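Local coordinates for protein aspartate aminotransferase (Rhodobacter sphaeroides, PDB 3NRA) that probably transfers the amino group of L-aspartate to 2-oxoglutarate, giving oxaloacetate and L-glutamate, with pyridoxal 5'-phosphate as cofactor, at residues Val119-Ala124 / Arg269-Arg274. Sequence-based numbering, arbitrary orientation.
Sequences VAATVA and RAIIAR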
loop_
_atom_site.group_PDB
_atom_site.type_symbol
_atom_site.label_atom_id
_atom_site.label_comp_id
_atom_site.label_asym_id
_atom_site.label_seq_id
_atom_site.Cartn_x
_atom_site.Cartn_y
_atom_site.Cartn_z
ATOM N N VAL B 119 -13.216 -1.993 0.195
ATOM C CA VAL B 119 -13.809 -3.267 0.607
ATOM C C VAL B 119 -13.609 -3.470 2.130
ATOM O O VAL B 119 -14.537 -3.904 2.838
ATOM C CB VAL B 119 -13.223 -4.434 -0.176
ATOM C CG1 VAL B 119 -13.809 -5.771 0.321
ATOM C CG2 VAL B 119 -13.465 -4.242 -1.712
ATOM N N ALA B 120 -12.418 -3.123 2.634
ATOM C CA ALA B 120 -12.123 -3.252 4.089
ATOM C C ALA B 120 -13.074 -2.419 4.931
ATOM O O ALA B 120 -13.502 -2.856 5.998
ATOM C CB ALA B 120 -10.693 -2.851 4.388
ATOM N N ALA B 121 -13.401 -1.219 4.436
ATOM C CA ALA B 121 -14.309 -0.284 5.140
ATOM C C ALA B 121 -15.813 -0.638 5.022
ATOM O O ALA B 121 -16.646 -0.023 5.701
ATOM C CB ALA B 121 -14.068 1.103 4.647
ATOM N N THR B 122 -16.166 -1.608 4.167
ATOM C CA THR B 122 -17.558 -1.895 3.884
ATOM C C THR B 122 -17.987 -3.365 4.095
ATOM O O THR B 122 -19.167 -3.626 4.243
ATOM C CB THR B 122 -17.943 -1.446 2.454
ATOM O OG1 THR B 122 -17.140 -2.148 1.489
ATOM C CG2 THR B 122 -17.746 0.055 2.286
ATOM N N VAL B 123 -17.036 -4.308 4.140
ATOM C CA VAL B 123 -17.373 -5.721 4.268
ATOM C C VAL B 123 -16.863 -6.304 5.611
ATOM O O VAL B 123 -15.679 -6.279 5.908
ATOM C CB VAL B 123 -16.829 -6.546 3.101
ATOM C CG1 VAL B 123 -17.238 -8.017 3.260
ATOM C CG2 VAL B 123 -17.316 -5.965 1.731
ATOM N N ALA B 124 -17.788 -6.760 6.428
ATOM C CA ALA B 124 -17.455 -7.474 7.649
ATOM C C ALA B 124 -17.673 -8.955 7.437
ATOM O O ALA B 124 -18.334 -9.372 6.487
ATOM C CB ALA B 124 -18.329 -6.979 8.809
ATOM N N ARG B 269 -18.739 10.190 3.051
ATOM C CA ARG B 269 -17.857 10.672 4.075
ATOM C C ARG B 269 -17.591 9.622 5.180
ATOM O O ARG B 269 -16.450 9.494 5.618
ATOM C CB ARG B 269 -18.342 12.007 4.636
ATOM C CG ARG B 269 -18.127 13.152 3.635
ATOM C CD ARG B 269 -18.673 14.442 4.130
ATOM N NE ARG B 269 -20.088 14.539 3.870
ATOM C CZ ARG B 269 -20.605 14.966 2.727
ATOM N NH1 ARG B 269 -19.804 15.330 1.725
ATOM N NH2 ARG B 269 -21.917 15.017 2.582
ATOM N N ALA B 270 -18.620 8.873 5.597
ATOM C CA ALA B 270 -18.443 7.840 6.598
ATOM C C ALA B 270 -17.461 6.764 6.092
ATOM O O ALA B 270 -16.571 6.357 6.810
ATOM C CB ALA B 270 -19.811 7.199 6.986
ATOM N N ILE B 271 -17.597 6.351 4.841
ATOM C CA ILE B 271 -16.761 5.282 4.336
ATOM C C ILE B 271 -15.322 5.778 4.073
ATOM O O ILE B 271 -14.361 5.100 4.410
ATOM C CB ILE B 271 -17.348 4.632 3.062
ATOM C CG1 ILE B 271 -18.723 3.981 3.375
ATOM C CG2 ILE B 271 -16.363 3.603 2.519
ATOM C CD1 ILE B 271 -19.508 3.521 2.122
ATOM N N ILE B 272 -15.204 6.961 3.485
ATOM C CA ILE B 272 -13.909 7.592 3.251
ATOM C C ILE B 272 -13.161 7.816 4.584
ATOM O O ILE B 272 -11.988 7.537 4.670
ATOM C CB ILE B 272 -14.069 8.928 2.483
ATOM C CG1 ILE B 272 -14.510 8.660 1.028
ATOM C CG2 ILE B 272 -12.772 9.753 2.536
ATOM C CD1 ILE B 272 -13.418 8.419 0.106
ATOM N N ALA B 273 -13.866 8.263 5.625
ATOM C CA ALA B 273 -13.232 8.425 6.956
ATOM C C ALA B 273 -12.666 7.074 7.497
ATOM O O ALA B 273 -11.563 7.023 8.021
ATOM C CB ALA B 273 -14.233 9.070 7.993
ATOM N N ARG B 274 -13.436 5.993 7.334
ATOM C CA ARG B 274 -12.949 4.653 7.675
ATOM C C ARG B 274 -11.707 4.254 6.859
ATOM O O ARG B 274 -10.728 3.782 7.427
ATOM C CB ARG B 274 -14.053 3.624 7.509
ATOM C CG ARG B 274 -15.190 3.796 8.534
ATOM C CD ARG B 274 -15.976 2.534 8.717
ATOM N NE ARG B 274 -16.841 2.213 7.587
ATOM C CZ ARG B 274 -18.188 2.278 7.579
ATOM N NH1 ARG B 274 -18.888 2.708 8.635
ATOM N NH2 ARG B 274 -18.850 1.902 6.488
#
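Arg274 reaches back from its helix to the carbonyl oxygen of Ala121, which receives two weak, bent hydrogen bonds, from Arg274 NE at 2.9 Å and from NH2 at 3.0 Å. The oxygen lies oblique to the guanidinium group. A bend in the arginine chain at chi3 (-73°) turns the head toward this carbonyl, while Arg274 CB stays behind, 3.8 Å from Ala121 CB. Alanine suits the spot because its lone methyl lets the backbones close to 5.7 Å between the CA atoms of Ala121 and Arg274. In the large domain of this fold-type I aminotransferase, the contact joins the C-terminal end region of helix 110-120 to the first turns of helix 269-282, with Phe8 of the second subunit packing on both Ala121 and Arg274. A leucine here has no N-H to offer, and would probably leave the two segments joined by apolar contacts alone. Next to the polar pair, the beta-branch of Ile271 puts its CG2 3.8 Å from Thr122 CG2 and 4.0 Å from Ala121 CB. Threonine suits because it offers both a hydroxyl and a methyl: with chi1 at 61°, OG1 is hydrogen-bonded to the Ala118 carbonyl oxygen, while Thr122 CG2 lies 3.9 Å from Ile271 CD1. The Thr122 and Ile271 side chains cross at about a right angle.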